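Local coordinates for protein probable porin (Pseudomonas aeruginosa, PDB 4FT6) that probably forms an outer-membrane beta-barrel channel of the OprD porin family that lets small solutes diffuse across the outer membrane, at residues Ile293-Phe298 / Ala370-Asn375; Ala334-Met339 / Ser374-Asp379. All blocks are in the same frame, centred on the assembly; numbering follows the deposited sequence.

Contact 1: Ile293-Phe298 / Ala370-Asn375. With C8E ((hydroxyethyloxy)tri(ethyloxy)octane), chain E.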
ATOM      1  N   ILE A 293       8.543  -2.586   3.576  1.00 57.25           N
ATOM      2  CA  ILE A 293       8.105  -3.060   4.875  1.00 60.49           C
ATOM      3  C   ILE A 293       7.781  -1.894   5.809  1.00 59.68           C
ATOM      4  O   ILE A 293       7.503  -0.794   5.341  1.00 78.96           O
ATOM      5  CB  ILE A 293       9.111  -4.083   5.479  1.00 65.19           C
ATOM      6  CG1 ILE A 293      10.465  -3.428   5.706  1.00 58.74           C
ATOM      7  CG2 ILE A 293       9.259  -5.290   4.560  1.00 57.57           C
ATOM      8  CD1 ILE A 293      11.502  -4.372   6.153  1.00 63.64           C
ATOM      9  N   GLN A 294       7.817  -2.129   7.118  1.00 55.02           N
ATOM     10  CA  GLN A 294       7.153  -1.230   8.062  1.00 59.33           C
ATOM     11  C   GLN A 294       7.587   0.241   8.003  1.00 58.58           C
ATOM     12  O   GLN A 294       6.737   1.117   7.925  1.00 66.59           O
ATOM     13  CB  GLN A 294       7.236  -1.777   9.498  1.00 64.46           C
ATOM     14  CG  GLN A 294       6.261  -1.107  10.465  1.00 63.53           C
ATOM     15  CD  GLN A 294       6.270  -1.736  11.837  1.00 71.90           C
ATOM     16  OE1 GLN A 294       6.558  -2.927  11.984  1.00 78.38           O
ATOM     17  NE2 GLN A 294       5.952  -0.941  12.859  1.00 74.32           N
ATOM     18  N   VAL A 295       8.889   0.513   8.026  1.00 60.64           N
ATOM     19  CA  VAL A 295       9.362   1.900   8.081  1.00 65.02           C
ATOM     20  C   VAL A 295      10.164   2.329   6.851  1.00 67.97           C
ATOM     21  O   VAL A 295      10.221   3.512   6.514  1.00 79.25           O
ATOM     22  CB  VAL A 295      10.184   2.189   9.375  1.00 61.38           C
ATOM     23  CG1 VAL A 295      10.105   1.007  10.352  1.00 59.33           C
ATOM     24  CG2 VAL A 295      11.626   2.530   9.039  1.00 52.83           C
ATOM     25  N   ARG A 296      10.774   1.358   6.187  1.00 69.05           N
ATOM     26  CA  ARG A 296      11.633   1.620   5.040  1.00 63.73           C
ATOM     27  C   ARG A 296      11.338   0.599   3.922  1.00 62.72           C
ATOM     28  O   ARG A 296      10.862  -0.520   4.196  1.00 52.90           O
ATOM     29  CB  ARG A 296      13.097   1.537   5.477  1.00 66.71           C
ATOM     30  CG  ARG A 296      14.091   1.974   4.435  1.00 67.32           C
ATOM     31  CD  ARG A 296      15.497   1.903   4.958  1.00 65.65           C
ATOM     32  NE  ARG A 296      16.432   1.648   3.866  1.00 72.87           N
ATOM     33  CZ  ARG A 296      16.810   2.568   2.988  1.00 79.78           C
ATOM     34  NH1 ARG A 296      16.327   3.800   3.072  1.00 87.77           N
ATOM     35  NH2 ARG A 296      17.663   2.257   2.024  1.00 80.17           N
ATOM     36  N   ASN A 297      11.601   0.976   2.669  1.00 55.96           N
ATOM     37  CA  ASN A 297      11.282   0.100   1.541  1.00 54.05           C
ATOM     38  C   ASN A 297      12.508  -0.296   0.683  1.00 55.35           C
ATOM     39  O   ASN A 297      12.385  -0.988  -0.339  1.00 53.89           O
ATOM     40  CB  ASN A 297      10.134   0.687   0.689  1.00 50.74           C
ATOM     41  CG  ASN A 297      10.534   1.956  -0.021  1.00 59.49           C
ATOM     42  OD1 ASN A 297      11.679   2.404   0.083  1.00 77.33           O
ATOM     43  ND2 ASN A 297       9.608   2.530  -0.772  1.00 64.68           N
ATOM     44  N   PHE A 298      13.681   0.145   1.127  1.00 54.82           N
ATOM     45  CA  PHE A 298      14.953  -0.263   0.535  1.00 57.00           C
ATOM     46  C   PHE A 298      15.017   0.035  -0.954  1.00 58.30           C
ATOM     47  O   PHE A 298      15.336  -0.835  -1.751  1.00 67.62           O
ATOM     48  CB  PHE A 298      15.207  -1.750   0.818  1.00 58.27           C
ATOM     49  CG  PHE A 298      15.362  -2.060   2.292  1.00 66.73           C
ATOM     50  CD1 PHE A 298      14.252  -2.334   3.085  1.00 64.73           C
ATOM     51  CD2 PHE A 298      16.616  -2.046   2.894  1.00 67.58           C
ATOM     52  CE1 PHE A 298      14.402  -2.608   4.457  1.00 67.10           C
ATOM     53  CE2 PHE A 298      16.763  -2.322   4.258  1.00 63.74           C
ATOM     54  CZ  PHE A 298      15.661  -2.599   5.039  1.00 56.97           C
ATOM     55  N   ALA A 370       9.013  -2.356  15.029  1.00 63.11           N
ATOM     56  CA  ALA A 370      10.116  -2.358  14.064  1.00 57.95           C
ATOM     57  C   ALA A 370      11.364  -1.659  14.572  1.00 64.90           C
ATOM     58  O   ALA A 370      11.280  -0.611  15.217  1.00 66.01           O
ATOM     59  CB  ALA A 370       9.690  -1.750  12.754  1.00 49.16           C
ATOM     60  N   MET A 371      12.516  -2.250  14.265  1.00 64.90           N
ATOM     61  CA  MET A 371      13.798  -1.626  14.525  1.00 66.21           C
ATOM     62  C   MET A 371      14.456  -1.355  13.186  1.00 65.60           C
ATOM     63  O   MET A 371      14.458  -2.222  12.306  1.00 66.01           O
ATOM     64  CB  MET A 371      14.710  -2.556  15.336  1.00 68.75           C
ATOM     65  CG  MET A 371      14.296  -2.802  16.782  1.00 78.94           C
ATOM     66  SD  MET A 371      15.606  -3.631  17.715  1.00 96.89           S
ATOM     67  CE  MET A 371      14.907  -3.671  19.360  1.00134.16           C
ATOM     68  N   LEU A 372      15.027  -0.168  13.033  1.00 58.81           N
ATOM     69  CA  LEU A 372      15.785   0.142  11.832  1.00 62.29           C
ATOM     70  C   LEU A 372      17.104   0.769  12.243  1.00 66.93           C
ATOM     71  O   LEU A 372      17.131   1.699  13.060  1.00 73.91           O
ATOM     72  CB  LEU A 372      15.010   1.107  10.937  1.00 64.40           C
ATOM     73  CG  LEU A 372      15.840   1.641   9.770  1.00 68.08           C
ATOM     74  CD1 LEU A 372      16.002   0.557   8.730  1.00 72.25           C
ATOM     75  CD2 LEU A 372      15.212   2.889   9.167  1.00 64.15           C
ATOM     76  N   ARG A 373      18.200   0.242  11.709  1.00 60.35           N
ATOM     77  CA  ARG A 373      19.506   0.857  11.917  1.00 62.43           C
ATOM     78  C   ARG A 373      20.204   0.975  10.572  1.00 63.05           C
ATOM     79  O   ARG A 373      20.001   0.137   9.679  1.00 65.05           O
ATOM     80  CB  ARG A 373      20.361   0.048  12.896  1.00 58.31           C
ATOM     81  CG  ARG A 373      19.688  -0.223  14.225  1.00 58.59           C
ATOM     82  CD  ARG A 373      19.681   1.003  15.118  1.00 60.61           C
ATOM     83  NE  ARG A 373      19.037   0.727  16.405  1.00 65.42           N
ATOM     84  CZ  ARG A 373      17.749   0.938  16.667  1.00 65.15           C
ATOM     85  NH1 ARG A 373      16.949   1.437  15.734  1.00 62.61           N
ATOM     86  NH2 ARG A 373      17.266   0.654  17.865  1.00 65.60           N
ATOM     87  N   SER A 374      21.034   2.004  10.442  1.00 55.47           N
ATOM     88  CA  SER A 374      21.596   2.365   9.157  1.00 60.38           C
ATOM     89  C   SER A 374      22.764   3.306   9.363  1.00 59.62           C
ATOM     90  O   SER A 374      22.920   3.855  10.447  1.00 67.83           O
ATOM     91  CB  SER A 374      20.511   3.043   8.312  1.00 66.74           C
ATOM     92  OG  SER A 374      21.070   3.621   7.145  1.00 72.97           O
ATOM     93  N   ASN A 375      23.591   3.476   8.336  1.00 64.03           N
ATOM     94  CA  ASN A 375      24.665   4.473   8.361  1.00 68.81           C
ATOM     95  C   ASN A 375      24.377   5.615   7.381  1.00 78.20           C
ATOM     96  O   ASN A 375      25.260   6.414   7.039  1.00 88.37           O
ATOM     97  CB  ASN A 375      26.048   3.845   8.097  1.00 70.57           C
ATOM     98  CG  ASN A 375      26.168   3.178   6.715  1.00 76.19           C
ATOM     99  OD1 ASN A 375      25.271   3.256   5.865  1.00 74.58           O
ATOM    100  ND2 ASN A 375      27.306   2.525   6.489  1.00 77.55           N
TER
HETATM  101  C1  C8E E 404      13.853  -4.719  22.502  1.00 93.49           C
HETATM  102  C2  C8E E 404      13.068  -5.866  21.876  1.00 91.11           C
HETATM  103  C3  C8E E 404      11.807  -5.357  21.171  1.00 89.20           C
HETATM  104  C4  C8E E 404      10.542  -5.742  21.933  1.00 84.02           C
HETATM  105  C5  C8E E 404       9.641  -6.695  21.143  1.00 81.40           C
HETATM  106  C6  C8E E 404      10.442  -7.715  20.338  1.00 83.51           C
HETATM  107  C7  C8E E 404       9.583  -8.858  19.794  1.00 85.15           C
HETATM  108  C8  C8E E 404       8.679  -9.515  20.835  1.00 88.57           C
HETATM  109  O9  C8E E 404       7.708 -10.321  20.195  1.00 94.21           O
HETATM  110  C10 C8E E 404       7.894 -11.711  20.369  1.00 93.66           C
HETATM  111  C11 C8E E 404       6.760 -12.497  19.703  1.00 91.53           C
HETATM  112  O12 C8E E 404       6.905 -12.483  18.295  1.00 92.73           O
HETATM  113  C13 C8E E 404       7.124 -13.762  17.733  1.00 86.85           C
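Val295 and Leu372 meet methyl to methyl, with their side chains slanted across each other. Val295 CG2 lies 3.6 Å from Leu372 CD2. The second methyl of the valine, CG1, turns to Ala370 and stands 3.7 Å from its CB. Val295 thus spans two residues of the strand, Ala370 and Leu372. Both of these point their CB toward the loop. Leu372 CG is anti to the backbone N (chi1 171°). From there CD2 takes the valine and CD1 takes Arg296. Leu372 CD1 is 4.0 Å from Arg296 CD, and these two side chains cross at about a right angle. Arg296 meets Leu372 with its aliphatic part. Its guanidinium carries on to a salt bridge with Glu303. At the other end, Gln294 reaches out with an extended chain and sets its amide group against Ala370. Gln294 OE1 lies 3.4 Å from Ala370 CB, a van der Waals touch. Between Ala370 and Leu372, Met371 points the other way. Its CE meets C1 of the bound detergent C8E at 3.5 Å. Residues 293-298 therefore lie on the strand face turned away from this detergent. The next outward residue, Arg373, donates from NH1 to Leu372 O at 2.7 Å, rising above the carbonyl plane, and pairs with Asp381 through NH2. This is a loop folded against the inner wall of a beta-barrel, consistent with the inward-folded loops that narrow the channel in OprD-family porins.

Contact 2: Ala334-Met339 / Ser374-Asp379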
ATOM      1  N   ALA A 334      23.811   1.227  -1.186  1.00 74.01           N
ATOM      2  CA  ALA A 334      22.948   2.372  -1.484  1.00 70.05           C
ATOM      3  C   ALA A 334      23.790   3.634  -1.669  1.00 78.28           C
ATOM      4  O   ALA A 334      24.780   3.822  -0.957  1.00 79.14           O
ATOM      5  CB  ALA A 334      21.923   2.576  -0.379  1.00 55.96           C
ATOM      6  N   ARG A 335      23.393   4.496  -2.611  1.00 83.67           N
ATOM      7  CA  ARG A 335      24.081   5.775  -2.864  1.00 83.19           C
ATOM      8  C   ARG A 335      23.307   6.972  -2.296  1.00 88.15           C
ATOM      9  O   ARG A 335      22.102   7.106  -2.524  1.00 92.63           O
ATOM     10  CB  ARG A 335      24.317   5.960  -4.368  1.00 76.13           C
ATOM     11  CG  ARG A 335      24.594   4.649  -5.084  1.00 70.89           C
ATOM     12  CD  ARG A 335      25.278   4.848  -6.425  1.00 81.39           C
ATOM     13  NE  ARG A 335      25.251   3.609  -7.198  1.00 90.94           N
ATOM     14  CZ  ARG A 335      24.390   3.359  -8.182  1.00 92.11           C
ATOM     15  NH1 ARG A 335      23.504   4.281  -8.537  1.00 86.40           N
ATOM     16  NH2 ARG A 335      24.424   2.192  -8.817  1.00 94.54           N
ATOM     17  N   THR A 336      23.993   7.833  -1.545  1.00 95.42           N
ATOM     18  CA  THR A 336      23.331   8.952  -0.863  1.00100.34           C
ATOM     19  C   THR A 336      24.157  10.235  -0.882  1.00110.01           C
ATOM     20  O   THR A 336      24.281  10.905   0.152  1.00114.25           O
ATOM     21  CB  THR A 336      23.036   8.635   0.623  1.00 99.25           C
ATOM     22  OG1 THR A 336      24.269   8.593   1.360  1.00106.79           O
ATOM     23  CG2 THR A 336      22.288   7.310   0.776  1.00 89.64           C
ATOM     24  N   LYS A 337      24.722  10.570  -2.043  1.00113.80           N
ATOM     25  CA  LYS A 337      25.580  11.754  -2.202  1.00118.09           C
ATOM     26  C   LYS A 337      26.794  11.746  -1.261  1.00122.98           C
ATOM     27  O   LYS A 337      27.943  11.838  -1.709  1.00127.52           O
ATOM     28  CB  LYS A 337      24.777  13.052  -2.039  1.00115.16           C
ATOM     29  N   ALA A 338      26.528  11.640   0.039  1.00118.60           N
ATOM     30  CA  ALA A 338      27.574  11.489   1.039  1.00115.46           C
ATOM     31  C   ALA A 338      28.384  10.218   0.802  1.00120.92           C
ATOM     32  O   ALA A 338      29.615  10.264   0.716  1.00125.62           O
ATOM     33  CB  ALA A 338      26.966  11.476   2.433  1.00109.52           C
ATOM     34  N   MET A 339      27.693   9.085   0.697  1.00119.57           N
ATOM     35  CA  MET A 339      28.369   7.798   0.547  1.00114.15           C
ATOM     36  C   MET A 339      27.693   6.868  -0.455  1.00114.26           C
ATOM     37  O   MET A 339      26.488   6.958  -0.694  1.00114.82           O
ATOM     38  CB  MET A 339      28.469   7.088   1.904  1.00107.37           C
ATOM     39  CG  MET A 339      27.177   6.410   2.352  1.00 98.71           C
ATOM     40  SD  MET A 339      26.933   6.382   4.143  1.00116.15           S
ATOM     41  CE  MET A 339      28.386   5.504   4.724  1.00 99.33           C
ATOM     42  N   SER A 374      21.034   2.004  10.442  1.00 55.47           N
ATOM     43  CA  SER A 374      21.596   2.365   9.157  1.00 60.38           C
ATOM     44  C   SER A 374      22.764   3.306   9.363  1.00 59.62           C
ATOM     45  O   SER A 374      22.920   3.855  10.447  1.00 67.83           O
ATOM     46  CB  SER A 374      20.511   3.043   8.312  1.00 66.74           C
ATOM     47  OG  SER A 374      21.070   3.621   7.145  1.00 72.97           O
ATOM     48  N   ASN A 375      23.591   3.476   8.336  1.00 64.03           N
ATOM     49  CA  ASN A 375      24.665   4.473   8.361  1.00 68.81           C
ATOM     50  C   ASN A 375      24.377   5.615   7.381  1.00 78.20           C
ATOM     51  O   ASN A 375      25.260   6.414   7.039  1.00 88.37           O
ATOM     52  CB  ASN A 375      26.048   3.845   8.097  1.00 70.57           C
ATOM     53  CG  ASN A 375      26.168   3.178   6.715  1.00 76.19           C
ATOM     54  OD1 ASN A 375      25.271   3.256   5.865  1.00 74.58           O
ATOM     55  ND2 ASN A 375      27.306   2.525   6.489  1.00 77.55           N
ATOM     56  N   HIS A 376      23.130   5.668   6.920  1.00 73.82           N
ATOM     57  CA  HIS A 376      22.651   6.784   6.105  1.00 75.48           C
ATOM     58  C   HIS A 376      21.246   7.247   6.527  1.00 72.54           C
ATOM     59  O   HIS A 376      21.017   8.439   6.708  1.00 75.83           O
ATOM     60  CB  HIS A 376      22.735   6.468   4.601  1.00 66.25           C
ATOM     61  CG  HIS A 376      21.879   5.322   4.163  1.00 67.68           C
ATOM     62  ND1 HIS A 376      22.200   4.007   4.406  1.00 78.78           N
ATOM     63  CD2 HIS A 376      20.719   5.301   3.450  1.00 71.13           C
ATOM     64  CE1 HIS A 376      21.271   3.219   3.884  1.00 77.70           C
ATOM     65  NE2 HIS A 376      20.366   3.983   3.304  1.00 74.09           N
ATOM     66  N   ALA A 377      20.325   6.302   6.709  1.00 65.19           N
ATOM     67  CA  ALA A 377      18.983   6.629   7.184  1.00 59.55           C
ATOM     68  C   ALA A 377      18.972   6.856   8.689  1.00 67.82           C
ATOM     69  O   ALA A 377      19.861   6.392   9.412  1.00 74.19           O
ATOM     70  CB  ALA A 377      17.993   5.532   6.819  1.00 48.76           C
ATOM     71  N   ALA A 378      17.949   7.562   9.158  1.00 69.17           N
ATOM     72  CA  ALA A 378      17.779   7.820  10.584  1.00 62.70           C
ATOM     73  C   ALA A 378      17.382   6.526  11.283  1.00 65.26           C
ATOM     74  O   ALA A 378      16.438   5.851  10.858  1.00 68.36           O
ATOM     75  CB  ALA A 378      16.702   8.901  10.807  1.00 50.06           C
ATOM     76  N   ASP A 379      18.091   6.176  12.353  1.00 72.06           N
ATOM     77  CA  ASP A 379      17.743   4.976  13.112  1.00 75.94           C
ATOM     78  C   ASP A 379      16.406   5.182  13.851  1.00 71.97           C
ATOM     79  O   ASP A 379      16.218   6.198  14.538  1.00 64.74           O
ATOM     80  CB  ASP A 379      18.860   4.611  14.105  1.00 75.44           C
ATOM     81  CG  ASP A 379      20.218   4.405  13.429  1.00 78.54           C
ATOM     82  OD1 ASP A 379      20.276   4.320  12.184  1.00 72.36           O
ATOM     83  OD2 ASP A 379      21.235   4.323  14.156  1.00 85.16           O
TER
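Ser374 OG ties down the turn that carries His376 against Thr336 of the neighbouring loop. Ser374 OG accepts from His376 N at 2.9 Å with a nearly straight bond (165°). A second bond reaches Ser374 OG from Ala377 N at 2.8 Å. It is also hydrogen-bonded to Arg343 O on the adjoining strand. The two backbone bonds define an ST turn and an ST motif just as strand 364-374 ends. Ser374 N in turn binds Asp379 OD1 at 3.0 Å, from above the carboxylate plane. This links the start of the turn to its far end.

His376 then meets the other loop. Its CG sits between the backbone N and the carbonyl carbon (chi1 63°). The ring comes up to Thr336 with the two side chains at about a right angle. Thr336 CG2 lies 3.7 Å from His376 CD2, and Ala334 CB is 4.2 Å from His376 NE2. Both methyls approach the ring obliquely. Ala377 CB lies over one ring face near the rim, while Asn375 OD1 sits in the ring plane and receives a weak bond from ND1. That same oxygen is also bound by Arg343 N.

Met339 slants across Asn375 with a chain bent at chi2 and chi3. Its CE lies 3.6 Å from Asn375 ND2, and its sulfur lies beside the Asn375 carbonyl oxygen. On its own side, Met339 O accepts from Thr336 N at 2.8 Å and, weakly, from Thr336 OG1.

The polar bonds thus shape each turn from within and tie 374-379 to strand 342-354. Between the turns, methyls meet the ring and the Asn375 amide, and sulfur meets a backbone carbonyl, a touch that adds no directional bond.

The two contacts have centres about 12 Å apart and share Ser374 and Asn375, where strand 364-374 runs out into its turn. Along the chain the order is 293-298, 334-339, 370-375, 374-379. Contact 1 is buried against the barrel wall, about 16 Å from the centre of the chain. Contact 2 lies at the surface, about 24 Å from it, between two turns at the strand ends. They touch directly: Arg296 NH2 packs 3.5 Å from His376 NE2, and Leu372 CD2 packs 3.6 Å from Ala378 O. One strand end thus joins the loop folded into the barrel to the turns at its rim.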